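Superantigen-like protein SSL10 (Staphylococcus aureus subsp. aureus, PDB 6LWT) probably inhibits classical-pathway complement activation by binding the Fc region of human IgG, and probably slows plasma clotting by binding prothrombin. Local coordinates at residues A[42-47]-A[71-76]; A[76-81]-A[132-137]; A[138-143]-A[158-163]; A[175-178]-A[182-185]. All coordinates share one frame; numbering follows the deposited sequence.

Interaction 1 of 4, residues A[42-47]-A[71-76]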
loop_
_atom_site.group_PDB
_atom_site.type_symbol
_atom_site.label_atom_id
_atom_site.label_comp_id
_atom_site.label_asym_id
_atom_site.label_seq_id
_atom_site.Cartn_x
_atom_site.Cartn_y
_atom_site.Cartn_z
ATOM N N LEU A 42 12.674 8.879 8.787
ATOM C CA LEU A 42 13.217 9.784 7.815
ATOM C C LEU A 42 12.391 11.049 7.871
ATOM O O LEU A 42 11.180 10.987 8.145
ATOM C CB LEU A 42 13.126 9.205 6.413
ATOM C CG LEU A 42 13.889 7.924 6.130
ATOM C CD1 LEU A 42 13.661 7.523 4.679
ATOM C CD2 LEU A 42 15.358 8.123 6.429
ATOM N N ARG A 43 13.046 12.178 7.595
ATOM C CA ARG A 43 12.375 13.461 7.473
ATOM C C ARG A 43 12.733 14.180 6.203
ATOM O O ARG A 43 13.890 14.223 5.779
ATOM C CB ARG A 43 12.721 14.363 8.656
ATOM C CG ARG A 43 12.063 13.930 9.949
ATOM C CD ARG A 43 12.380 14.953 11.038
ATOM N NE ARG A 43 11.493 14.775 12.169
ATOM C CZ ARG A 43 11.396 15.605 13.202
ATOM N NH1 ARG A 43 12.155 16.701 13.274
ATOM N NH2 ARG A 43 10.549 15.325 14.176
ATOM N N PHE A 44 11.727 14.794 5.604
ATOM C CA PHE A 44 11.956 15.691 4.499
ATOM C C PHE A 44 10.802 16.674 4.356
ATOM O O PHE A 44 9.792 16.578 5.056
ATOM C CB PHE A 44 12.173 14.913 3.196
ATOM C CG PHE A 44 10.996 14.074 2.772
ATOM C CD1 PHE A 44 10.763 12.835 3.351
ATOM C CD2 PHE A 44 10.137 14.513 1.776
ATOM C CE1 PHE A 44 9.694 12.048 2.952
ATOM C CE2 PHE A 44 9.074 13.729 1.362
ATOM C CZ PHE A 44 8.851 12.498 1.953
ATOM N N LYS A 45 10.984 17.628 3.459
ATOM C CA LYS A 45 9.915 18.542 3.086
ATOM C C LYS A 45 9.558 18.347 1.628
ATOM O O LYS A 45 10.433 18.153 0.793
ATOM C CB LYS A 45 10.316 19.988 3.369
ATOM C CG LYS A 45 10.314 20.297 4.856
ATOM C CD LYS A 45 11.037 21.602 5.171
ATOM C CE LYS A 45 10.158 22.815 4.932
ATOM N NZ LYS A 45 10.784 24.040 5.512
ATOM N N PHE A 46 8.265 18.354 1.342
ATOM C CA PHE A 46 7.783 18.225 -0.018
ATOM C C PHE A 46 6.748 19.296 -0.251
ATOM O O PHE A 46 5.714 19.315 0.425
ATOM C CB PHE A 46 7.157 16.857 -0.258
ATOM C CG PHE A 46 6.576 16.703 -1.629
ATOM C CD1 PHE A 46 7.412 16.537 -2.729
ATOM C CD2 PHE A 46 5.200 16.756 -1.830
ATOM C CE1 PHE A 46 6.887 16.405 -4.005
ATOM C CE2 PHE A 46 4.665 16.622 -3.104
ATOM C CZ PHE A 46 5.511 16.455 -4.197
ATOM N N ARG A 47 7.031 20.190 -1.200
ATOM C CA ARG A 47 6.138 21.315 -1.495
ATOM C C ARG A 47 5.947 22.102 -0.181
ATOM O O ARG A 47 4.876 22.629 0.106
ATOM C CB ARG A 47 4.812 20.775 -2.081
ATOM C CG ARG A 47 4.065 21.703 -3.023
ATOM C CD ARG A 47 2.619 21.261 -3.204
ATOM N NE ARG A 47 2.547 19.983 -3.916
ATOM C CZ ARG A 47 1.662 19.011 -3.698
ATOM N NH1 ARG A 47 0.704 19.111 -2.769
ATOM N NH2 ARG A 47 1.735 17.906 -4.428
ATOM N N LEU A 71 14.893 9.006 -3.410
ATOM C CA LEU A 71 13.918 8.095 -2.819
ATOM C C LEU A 71 12.569 8.241 -3.532
ATOM O O LEU A 71 12.201 9.327 -4.016
ATOM C CB LEU A 71 13.708 8.398 -1.333
ATOM C CG LEU A 71 14.908 8.276 -0.409
ATOM C CD1 LEU A 71 14.493 8.669 0.991
ATOM C CD2 LEU A 71 15.469 6.867 -0.417
ATOM N N ASP A 72 11.843 7.140 -3.584
ATOM C CA ASP A 72 10.479 7.120 -4.044
ATOM C C ASP A 72 9.669 6.845 -2.787
ATOM O O ASP A 72 9.912 5.858 -2.131
ATOM C CB ASP A 72 10.325 5.993 -5.061
ATOM C CG ASP A 72 8.927 5.879 -5.593
ATOM O OD1 ASP A 72 8.503 6.837 -6.255
ATOM O OD2 ASP A 72 8.265 4.835 -5.391
ATOM N N VAL A 73 8.723 7.723 -2.462
ATOM C CA VAL A 73 7.923 7.627 -1.235
ATOM C C VAL A 73 6.436 7.613 -1.579
ATOM O O VAL A 73 5.941 8.521 -2.279
ATOM C CB VAL A 73 8.232 8.784 -0.249
ATOM C CG1 VAL A 73 7.437 8.631 1.045
ATOM C CG2 VAL A 73 9.720 8.793 0.086
ATOM N N PHE A 74 5.736 6.574 -1.115
ATOM C CA PHE A 74 4.278 6.530 -1.178
ATOM C C PHE A 74 3.762 6.915 0.195
ATOM O O PHE A 74 3.813 6.127 1.150
ATOM C CB PHE A 74 3.731 5.174 -1.592
ATOM C CG PHE A 74 2.225 5.161 -1.718
ATOM C CD1 PHE A 74 1.616 5.823 -2.774
ATOM C CD2 PHE A 74 1.428 4.513 -0.795
ATOM C CE1 PHE A 74 0.230 5.824 -2.917
ATOM C CE2 PHE A 74 0.040 4.520 -0.922
ATOM C CZ PHE A 74 -0.560 5.175 -1.981
ATOM N N PHE A 75 3.275 8.144 0.281
ATOM C CA PHE A 75 2.805 8.731 1.545
ATOM C C PHE A 75 1.337 8.406 1.759
ATOM O O PHE A 75 0.528 8.594 0.838
ATOM C CB PHE A 75 3.026 10.247 1.494
ATOM C CG PHE A 75 2.312 11.017 2.572
ATOM C CD1 PHE A 75 0.995 11.460 2.386
ATOM C CD2 PHE A 75 2.961 11.323 3.761
ATOM C CE1 PHE A 75 0.337 12.167 3.390
ATOM C CE2 PHE A 75 2.315 12.040 4.755
ATOM C CZ PHE A 75 1.004 12.451 4.577
ATOM N N VAL A 76 1.003 7.917 2.957
ATOM C CA VAL A 76 -0.379 7.799 3.420
ATOM C C VAL A 76 -0.447 8.462 4.794
ATOM O O VAL A 76 0.298 8.099 5.699
ATOM C CB VAL A 76 -0.832 6.322 3.499
ATOM C CG1 VAL A 76 -2.226 6.195 4.103
ATOM C CG2 VAL A 76 -0.781 5.689 2.108
#
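Phe-44 reaches across the inside of the OB-fold barrel and sets the end of its ring against Val-73. The ring atom CZ lies 4.2 Å from Val-73 CG1. The methyl meets the ring obliquely. Strands 41-46 and 71-76 belong to the same curled sheet but are not paired here, and no hydrogen bond links the two segments. Their backbones stay well apart, with Phe-44 CA 10.7 Å from Val-73 CA, so side chains alone bridge the gap. Each strand does its pairing elsewhere: Phe-44 bonds to Ile-51 and Leu-71 to Ile-32 through the backbone. Met-29 of strand 26-30 touches both Phe-44 and Val-73 and adds to the same apolar core. Residues of the two strands alternate. Leu-42, Phe-44, Leu-71 and Val-73 point inward, while Arg-43 and Lys-45 are exposed and Asp-72 turns off to a salt bridge with Lys-128. The second bridge is a pair of leucines. Leu-42 and Leu-71 meet tip to tip. Both have CG anti to the carbonyl carbon and a straight chi2 (180° and 178°), which extends CD1 toward the other strand. The two methyls, Leu-42 CD1 and Leu-71 CD1, meet at 4.0 Å.

Interaction 2 of 4, residues A[76-81]-A[132-137]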
loop_
_atom_site.group_PDB
_atom_site.type_symbol
_atom_site.label_atom_id
_atom_site.label_comp_id
_atom_site.label_asym_id
_atom_site.label_seq_id
_atom_site.Cartn_x
_atom_site.Cartn_y
_atom_site.Cartn_z
ATOM N N VAL A 76 1.003 7.917 2.957
ATOM C CA VAL A 76 -0.379 7.799 3.420
ATOM C C VAL A 76 -0.447 8.462 4.794
ATOM O O VAL A 76 0.298 8.099 5.699
ATOM C CB VAL A 76 -0.832 6.322 3.499
ATOM C CG1 VAL A 76 -2.226 6.195 4.103
ATOM C CG2 VAL A 76 -0.781 5.689 2.108
ATOM N N GLN A 77 -1.346 9.419 4.964
ATOM C CA GLN A 77 -1.447 10.120 6.253
ATOM C C GLN A 77 -1.945 9.215 7.378
ATOM O O GLN A 77 -3.057 8.711 7.327
ATOM C CB GLN A 77 -2.350 11.354 6.153
ATOM C CG GLN A 77 -2.252 12.213 7.417
ATOM C CD GLN A 77 -2.947 13.554 7.318
ATOM O OE1 GLN A 77 -3.695 13.933 8.225
ATOM N NE2 GLN A 77 -2.689 14.282 6.261
ATOM N N GLU A 78 -1.100 8.981 8.373
ATOM C CA GLU A 78 -1.525 8.363 9.627
ATOM C C GLU A 78 -2.021 9.421 10.610
ATOM O O GLU A 78 -2.977 9.178 11.364
ATOM C CB GLU A 78 -0.371 7.610 10.270
ATOM C CG GLU A 78 0.219 6.520 9.403
ATOM C CD GLU A 78 -0.761 5.395 9.104
ATOM O OE1 GLU A 78 -1.658 5.092 9.934
ATOM O OE2 GLU A 78 -0.606 4.801 8.032
ATOM N N LYS A 79 -1.342 10.565 10.626
ATOM C CA LYS A 79 -1.750 11.717 11.440
ATOM C C LYS A 79 -1.008 12.981 11.043
ATOM O O LYS A 79 -0.002 12.948 10.320
ATOM C CB LYS A 79 -1.546 11.444 12.942
ATOM C CG LYS A 79 -0.108 11.169 13.372
ATOM C CD LYS A 79 -0.035 11.006 14.893
ATOM C CE LYS A 79 1.290 11.462 15.494
ATOM N NZ LYS A 79 2.188 10.321 15.807
ATOM N N ARG A 80 -1.533 14.104 11.521
ATOM C CA ARG A 80 -0.904 15.414 11.391
ATOM C C ARG A 80 -0.914 16.008 12.800
ATOM O O ARG A 80 -1.969 16.077 13.421
ATOM C CB ARG A 80 -1.715 16.277 10.425
ATOM C CG ARG A 80 -1.254 17.725 10.289
ATOM C CD ARG A 80 -2.432 18.652 10.014
ATOM N NE ARG A 80 -1.982 19.929 9.448
ATOM C CZ ARG A 80 -2.600 20.630 8.491
ATOM N NH1 ARG A 80 -2.059 21.773 8.070
ATOM N NH2 ARG A 80 -3.732 20.208 7.926
ATOM N N ASP A 81 0.248 16.408 13.314
ATOM C CA ASP A 81 0.330 16.921 14.701
ATOM C C ASP A 81 0.207 18.454 14.739
ATOM O O ASP A 81 0.088 19.104 13.685
ATOM C CB ASP A 81 1.598 16.407 15.419
ATOM C CG ASP A 81 2.877 17.048 14.927
ATOM O OD1 ASP A 81 2.848 17.986 14.103
ATOM O OD2 ASP A 81 3.957 16.606 15.367
ATOM N N THR A 132 6.005 -0.977 -3.082
ATOM C CA THR A 132 5.846 -1.507 -1.738
ATOM C C THR A 132 4.524 -2.247 -1.605
ATOM O O THR A 132 3.519 -1.912 -2.264
ATOM C CB THR A 132 5.944 -0.419 -0.638
ATOM O OG1 THR A 132 4.966 0.613 -0.865
ATOM C CG2 THR A 132 7.360 0.177 -0.636
ATOM N N LEU A 133 4.509 -3.231 -0.719
ATOM C CA LEU A 133 3.240 -3.833 -0.301
ATOM C C LEU A 133 2.266 -2.794 0.230
ATOM O O LEU A 133 1.066 -2.908 -0.004
ATOM C CB LEU A 133 3.456 -4.975 0.695
ATOM C CG LEU A 133 2.177 -5.697 1.158
ATOM C CD1 LEU A 133 1.462 -6.426 0.027
ATOM C CD2 LEU A 133 2.494 -6.676 2.267
ATOM N N LYS A 134 2.775 -1.761 0.908
ATOM C CA LYS A 134 1.955 -0.641 1.349
ATOM C C LYS A 134 1.153 0.016 0.217
ATOM O O LYS A 134 -0.062 0.217 0.335
ATOM C CB LYS A 134 2.860 0.417 1.982
ATOM C CG LYS A 134 2.120 1.639 2.453
ATOM C CD LYS A 134 3.080 2.793 2.711
ATOM C CE LYS A 134 2.358 3.944 3.358
ATOM N NZ LYS A 134 1.790 3.588 4.677
ATOM N N GLU A 135 1.851 0.377 -0.861
ATOM C CA GLU A 135 1.219 1.077 -1.984
ATOM C C GLU A 135 0.255 0.159 -2.728
ATOM O O GLU A 135 -0.834 0.585 -3.127
ATOM C CB GLU A 135 2.287 1.611 -2.951
ATOM C CG GLU A 135 1.695 2.418 -4.095
ATOM C CD GLU A 135 2.719 3.040 -5.035
ATOM O OE1 GLU A 135 3.902 3.202 -4.668
ATOM O OE2 GLU A 135 2.315 3.398 -6.158
ATOM N N LEU A 136 0.652 -1.097 -2.901
ATOM C CA LEU A 136 -0.192 -2.066 -3.588
ATOM C C LEU A 136 -1.460 -2.336 -2.778
ATOM O O LEU A 136 -2.565 -2.270 -3.308
ATOM C CB LEU A 136 0.576 -3.354 -3.877
ATOM C CG LEU A 136 -0.127 -4.356 -4.806
ATOM C CD1 LEU A 136 -0.682 -3.713 -6.071
ATOM C CD2 LEU A 136 0.850 -5.462 -5.143
ATOM N N ASP A 137 -1.291 -2.557 -1.480
ATOM C CA ASP A 137 -2.424 -2.722 -0.569
ATOM C C ASP A 137 -3.383 -1.540 -0.663
ATOM O O ASP A 137 -4.583 -1.720 -0.909
ATOM C CB ASP A 137 -1.927 -2.888 0.866
ATOM C CG ASP A 137 -3.043 -2.862 1.892
ATOM O OD1 ASP A 137 -3.843 -3.829 1.956
ATOM O OD2 ASP A 137 -3.115 -1.869 2.659
HETATM O O HOH W 1 1.259 5.737 6.427
#
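The carboxylate of Glu-78 is the flat group of this contact, and it meets the ammonium of Lys-134 through its OE2 oxygen and a shared water, not over a face. Nothing of segment 132-137 is stacked on either of its faces. Glu-78 OE2 is 4.3 Å from Lys-134 NZ, too long for a salt bridge. A water to one side of that line bridges them. It donates to Glu-78 OE2 at 2.6 Å and to Val-76 O at 2.7 Å, and accepts from Lys-134 NZ at 2.8 Å. Glu-78 bends twice, at chi1 (-59°) and chi2 (-64°), which brings the carboxylate back toward the helix. Its OE2 also bonds Tyr-21 OH, and OE1 makes a salt bridge with Lys-177. Lys-134 NZ has a further partner in Val-89 O. The charged ends are therefore held by several bonds, which probably keeps both groups ionised although Lys-134 is buried.

The apolar part is small. The end of the lysine chain lies alongside Val-76, the two side chains running opposite ways, and Val-76 CG2 touches Lys-134 CE at 3.8 Å. The lysine runs extended from the helix and bends only at chi4 (62°), just before NZ. The helix start is fixed by its N-cap: Thr-132 OG1 accepts from Glu-135 N at 3.1 Å. The contact joins Val-76 of strand 71-76 and the nearby Glu-78 to the first turn of helix 133-148. It is part of the interface between the OB-fold and beta-grasp domains of the staphylococcal and streptococcal toxin fold.

Interaction 3 of 4, residues A[138-143]-A[158-163]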
loop_
_atom_site.group_PDB
_atom_site.type_symbol
_atom_site.label_atom_id
_atom_site.label_comp_id
_atom_site.label_asym_id
_atom_site.label_seq_id
_atom_site.Cartn_x
_atom_site.Cartn_y
_atom_site.Cartn_z
ATOM N N TYR A 138 -2.846 -0.346 -0.479
ATOM C CA TYR A 138 -3.663 0.865 -0.487
ATOM C C TYR A 138 -4.420 1.063 -1.796
ATOM O O TYR A 138 -5.631 1.294 -1.786
ATOM C CB TYR A 138 -2.825 2.105 -0.196
ATOM C CG TYR A 138 -3.681 3.316 0.098
ATOM C CD1 TYR A 138 -4.232 4.084 -0.934
ATOM C CD2 TYR A 138 -3.956 3.685 1.409
ATOM C CE1 TYR A 138 -5.029 5.180 -0.656
ATOM C CE2 TYR A 138 -4.755 4.782 1.695
ATOM C CZ TYR A 138 -5.275 5.522 0.671
ATOM O OH TYR A 138 -6.060 6.608 0.974
ATOM N N LYS A 139 -3.705 0.996 -2.909
ATOM C CA LYS A 139 -4.326 1.259 -4.190
ATOM C C LYS A 139 -5.329 0.168 -4.580
ATOM O O LYS A 139 -6.345 0.479 -5.192
ATOM C CB LYS A 139 -3.292 1.430 -5.281
ATOM C CG LYS A 139 -2.558 2.746 -5.167
ATOM C CD LYS A 139 -1.581 2.904 -6.304
ATOM C CE LYS A 139 -1.084 4.333 -6.357
ATOM N NZ LYS A 139 -0.182 4.511 -7.517
ATOM N N LEU A 140 -5.035 -1.087 -4.238
ATOM C CA LEU A 140 -6.006 -2.162 -4.450
ATOM C C LEU A 140 -7.289 -1.912 -3.633
ATOM O O LEU A 140 -8.400 -2.057 -4.165
ATOM C CB LEU A 140 -5.411 -3.534 -4.138
ATOM C CG LEU A 140 -4.480 -4.098 -5.221
ATOM C CD1 LEU A 140 -3.707 -5.311 -4.713
ATOM C CD2 LEU A 140 -5.289 -4.442 -6.471
ATOM N N ARG A 141 -7.155 -1.504 -2.372
ATOM C CA ARG A 141 -8.352 -1.244 -1.580
ATOM C C ARG A 141 -9.144 -0.060 -2.088
ATOM O O ARG A 141 -10.377 -0.137 -2.164
ATOM C CB ARG A 141 -8.054 -1.104 -0.093
ATOM C CG ARG A 141 -7.462 -2.381 0.464
ATOM C CD ARG A 141 -7.567 -2.439 1.970
ATOM N NE ARG A 141 -6.503 -3.268 2.575
ATOM C CZ ARG A 141 -6.579 -3.841 3.774
ATOM N NH1 ARG A 141 -5.532 -4.514 4.230
ATOM N NH2 ARG A 141 -7.674 -3.732 4.536
ATOM N N LYS A 142 -8.458 1.006 -2.470
ATOM C CA LYS A 142 -9.138 2.171 -3.051
ATOM C C LYS A 142 -9.908 1.809 -4.315
ATOM O O LYS A 142 -11.060 2.249 -4.500
ATOM C CB LYS A 142 -8.156 3.298 -3.341
ATOM C CG LYS A 142 -8.836 4.631 -3.656
ATOM C CD LYS A 142 -7.805 5.733 -3.860
ATOM C CE LYS A 142 -7.177 5.639 -5.242
ATOM N NZ LYS A 142 -6.383 6.852 -5.601
ATOM N N HIS A 143 -9.278 1.001 -5.168
ATOM C CA HIS A 143 -9.946 0.410 -6.343
ATOM C C HIS A 143 -11.219 -0.350 -5.976
ATOM O O HIS A 143 -12.270 -0.135 -6.598
ATOM C CB HIS A 143 -8.959 -0.489 -7.108
ATOM C CG HIS A 143 -9.523 -1.096 -8.357
ATOM N ND1 HIS A 143 -9.947 -2.406 -8.418
ATOM C CD2 HIS A 143 -9.745 -0.570 -9.587
ATOM C CE1 HIS A 143 -10.404 -2.664 -9.627
ATOM N NE2 HIS A 143 -10.290 -1.571 -10.361
ATOM N N GLY A 158 -13.450 -9.749 3.434
ATOM C CA GLY A 158 -12.874 -10.189 2.172
ATOM C C GLY A 158 -11.383 -10.386 2.300
ATOM O O GLY A 158 -10.772 -10.032 3.330
ATOM N N ARG A 159 -10.792 -10.955 1.255
ATOM C CA ARG A 159 -9.364 -11.201 1.221
ATOM C C ARG A 159 -8.813 -10.806 -0.128
ATOM O O ARG A 159 -9.534 -10.803 -1.129
ATOM C CB ARG A 159 -9.048 -12.675 1.456
ATOM C CG ARG A 159 -9.682 -13.298 2.695
ATOM C CD ARG A 159 -9.129 -12.796 4.028
ATOM N NE ARG A 159 -9.799 -13.547 5.095
ATOM C CZ ARG A 159 -10.989 -13.253 5.629
ATOM N NH1 ARG A 159 -11.687 -12.176 5.258
ATOM N NH2 ARG A 159 -11.492 -14.057 6.564
ATOM N N VAL A 160 -7.532 -10.461 -0.146
ATOM C CA VAL A 160 -6.843 -10.194 -1.400
ATOM C C VAL A 160 -5.547 -10.982 -1.419
ATOM O O VAL A 160 -4.726 -10.750 -0.557
ATOM C CB VAL A 160 -6.488 -8.705 -1.552
ATOM C CG1 VAL A 160 -5.716 -8.498 -2.852
ATOM C CG2 VAL A 160 -7.735 -7.830 -1.494
ATOM N N LYS A 161 -5.347 -11.863 -2.398
ATOM C CA LYS A 161 -4.125 -12.668 -2.484
ATOM C C LYS A 161 -3.313 -12.230 -3.696
ATOM O O LYS A 161 -3.748 -12.413 -4.836
ATOM C CB LYS A 161 -4.431 -14.162 -2.560
ATOM C CG LYS A 161 -3.185 -15.060 -2.637
ATOM C CD LYS A 161 -3.533 -16.528 -2.869
ATOM C CE LYS A 161 -2.283 -17.399 -2.932
ATOM N NZ LYS A 161 -2.516 -18.792 -2.441
ATOM N N ILE A 162 -2.141 -11.675 -3.428
ATOM C CA ILE A 162 -1.220 -11.259 -4.477
ATOM C C ILE A 162 -0.196 -12.388 -4.662
ATOM O O ILE A 162 0.593 -12.667 -3.753
ATOM C CB ILE A 162 -0.524 -9.937 -4.089
ATOM C CG1 ILE A 162 -1.555 -8.816 -3.861
ATOM C CG2 ILE A 162 0.507 -9.536 -5.129
ATOM C CD1 ILE A 162 -1.074 -7.738 -2.912
ATOM N N SER A 163 -0.190 -13.020 -5.836
ATOM C CA SER A 163 0.719 -14.094 -6.117
ATOM C C SER A 163 1.814 -13.656 -7.083
ATOM O O SER A 163 1.560 -12.928 -8.069
ATOM C CB SER A 163 -0.054 -15.291 -6.672
ATOM O OG SER A 163 -0.960 -15.761 -5.678
#
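Leu-140 CD1 is where the contact packs most closely. It reaches Ile-162 CD1 at 4.0 Å and Val-160 CG1 at 4.2 Å, so one methyl of the helix meets two successive inward-facing residues of the strand, with Lys-161 between them. The leucine has CG anti to its carbonyl carbon and a nearly straight chi2 (168°), which projects CD1 toward the sheet. Ile-162 sends its CD1 toward the helix and meets the leucine at a slant. All three residues are buried. Ile-195 of strand 192-198 touches Leu-140 and Val-160, while Leu-133 and Leu-136 of the same helix continue the layer over Ile-162.

Arg-141 is buried too but engaged elsewhere, with Asp-137, Tyr-151 and the carbonyl of Ser-176. The looser, solvent side belongs to Arg-159 and Lys-161, both partly exposed. Arg-159 takes no part and folds back on the backbone just before it. Its NH1 donates to Gly-158 O at 3.0 Å, nearly straight at 169°, but from above the carbonyl plane. It also has a salt bridge to Asp-157. Lys-161 makes a cation-pi contact with Phe-169. No hydrogen bond crosses between helix and strand. An apolar helix face laid on one side of a mixed sheet, with strand 159-164 paired to 169-173 and 192-198, is the core of the beta-grasp fold.

Interaction 4 of 4, residues A[175-178]-A[182-185]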
loop_
_atom_site.group_PDB
_atom_site.type_symbol
_atom_site.label_atom_id
_atom_site.label_comp_id
_atom_site.label_asym_id
_atom_site.label_seq_id
_atom_site.Cartn_x
_atom_site.Cartn_y
_atom_site.Cartn_z
ATOM N N ARG A 175 -10.575 -7.219 6.521
ATOM C CA ARG A 175 -11.212 -6.894 7.800
ATOM C C ARG A 175 -10.355 -6.019 8.726
ATOM O O ARG A 175 -10.866 -5.513 9.716
ATOM C CB ARG A 175 -11.610 -8.152 8.544
ATOM C CG ARG A 175 -12.520 -9.099 7.769
ATOM C CD ARG A 175 -12.707 -10.413 8.520
ATOM N NE ARG A 175 -11.423 -11.105 8.688
ATOM C CZ ARG A 175 -11.245 -12.212 9.405
ATOM N NH1 ARG A 175 -12.269 -12.802 10.016
ATOM N NH2 ARG A 175 -10.031 -12.738 9.506
ATOM N N SER A 176 -9.075 -5.839 8.422
ATOM C CA SER A 176 -8.265 -4.893 9.174
ATOM C C SER A 176 -7.287 -4.122 8.315
ATOM O O SER A 176 -7.048 -4.441 7.131
ATOM C CB SER A 176 -7.527 -5.619 10.297
ATOM O OG SER A 176 -6.830 -6.721 9.787
ATOM N N LYS A 177 -6.703 -3.106 8.935
ATOM C CA LYS A 177 -5.680 -2.299 8.271
ATOM C C LYS A 177 -4.438 -3.151 8.066
ATOM O O LYS A 177 -4.135 -4.010 8.889
ATOM C CB LYS A 177 -5.338 -1.051 9.091
ATOM C CG LYS A 177 -4.728 0.060 8.253
ATOM C CD LYS A 177 -3.816 1.033 9.015
ATOM C CE LYS A 177 -4.569 2.081 9.798
ATOM N NZ LYS A 177 -3.632 3.080 10.404
ATOM N N LEU A 178 -3.704 -2.928 6.976
ATOM C CA LEU A 178 -2.385 -3.556 6.850
ATOM C C LEU A 178 -1.549 -3.138 8.063
ATOM O O LEU A 178 -1.588 -1.988 8.454
ATOM C CB LEU A 178 -1.668 -3.115 5.575
ATOM C CG LEU A 178 -0.314 -3.758 5.281
ATOM C CD1 LEU A 178 -0.456 -5.242 5.006
ATOM C CD2 LEU A 178 0.332 -3.085 4.086
ATOM N N TYR A 182 4.576 -4.457 7.953
ATOM C CA TYR A 182 4.637 -4.923 6.562
ATOM C C TYR A 182 4.677 -3.820 5.511
ATOM O O TYR A 182 4.740 -4.126 4.317
ATOM C CB TYR A 182 3.443 -5.852 6.273
ATOM C CG TYR A 182 3.388 -7.039 7.207
ATOM C CD1 TYR A 182 4.471 -7.903 7.309
ATOM C CD2 TYR A 182 2.253 -7.309 7.985
ATOM C CE1 TYR A 182 4.441 -8.999 8.171
ATOM C CE2 TYR A 182 2.207 -8.406 8.840
ATOM C CZ TYR A 182 3.311 -9.238 8.943
ATOM O OH TYR A 182 3.317 -10.324 9.794
ATOM N N MET A 183 4.674 -2.557 5.934
ATOM C CA MET A 183 4.558 -1.443 4.997
ATOM C C MET A 183 5.867 -1.051 4.323
ATOM O O MET A 183 5.865 -0.186 3.452
ATOM C CB MET A 183 3.945 -0.225 5.688
ATOM C CG MET A 183 2.475 -0.414 5.964
ATOM S SD MET A 183 1.774 0.988 6.813
ATOM C CE MET A 183 0.065 0.519 6.835
ATOM N N GLY A 184 6.966 -1.690 4.698
ATOM C CA GLY A 184 8.233 -1.456 4.037
ATOM C C GLY A 184 8.625 -2.473 2.987
ATOM O O GLY A 184 9.494 -2.155 2.185
ATOM N N GLU A 185 8.016 -3.671 3.013
ATOM C CA GLU A 185 8.249 -4.767 2.032
ATOM C C GLU A 185 8.184 -4.244 0.599
ATOM O O GLU A 185 7.211 -3.581 0.264
ATOM C CB GLU A 185 7.144 -5.834 2.138
ATOM C CG GLU A 185 7.297 -6.896 3.219
ATOM C CD GLU A 185 7.746 -8.270 2.708
ATOM O OE1 GLU A 185 8.083 -9.091 3.572
ATOM O OE2 GLU A 185 7.779 -8.553 1.483
#
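This is a mostly apolar contact between two parts of one loop, the connection from strand 169-173 to strand 186-188 in the beta-grasp domain. Leu-178 carries it with both methyls. Its CD1 touches Tyr-182 CB at 4.1 Å, and its CD2 lies 3.9 Å from Met-183 CG. Leu-178 has CG anti to the backbone N (chi1 -177°), and the fork beyond CG splits between the two partners. Met-183 runs past Leu-178 in the opposite direction. It is fully extended beyond CG, which brings CE within 3.4 Å of Leu-178 O. The same methyl marginally reaches Lys-177 CD at 4.5 Å. Tyr-182 offers its CB and then turns its ring away from Leu-178, on the exposed side. No hydrogen bond crosses the contact.

Polar groups of the loop find partners elsewhere. Leu-178 N bonds Tyr-22 OH. Lys-177 makes a salt bridge with Glu-78 through NZ and a cation-pi contact with Tyr-21. The loop thus packs beside two helices: Leu-178 touches Asp-137 and Met-183 touches Lys-134 of helix 133-148, while Lys-177 and Met-183 touch Tyr-22 and Tyr-21 of helix 14-22. Backbone bonds tie Met-183 to Gly-91 of strand 85-93 and Glu-185 to Leu-133.

Interactions 1, 2 and 3 are buried; 1 and 3 are purely apolar. Interaction 1 lies within the OB-fold barrel and interaction 3 within the beta-grasp core, with centres about 23 Å apart on opposite sides of the chain's centre. Interaction 2 lies between the domains. It shares Val-76 with interaction 1 and helix 133-148 with interaction 3, and it is the one bridged by water and charge. Interaction 4 is only partly buried and holds a loop together. The salt bridge of Glu-78 and Lys-177 links it to interaction 2 across the domains. The bond from Arg-141 to the carbonyl of Ser-176 links it to interaction 3 within the beta-grasp domain. Interaction 1 meets 2 and 3 by packing.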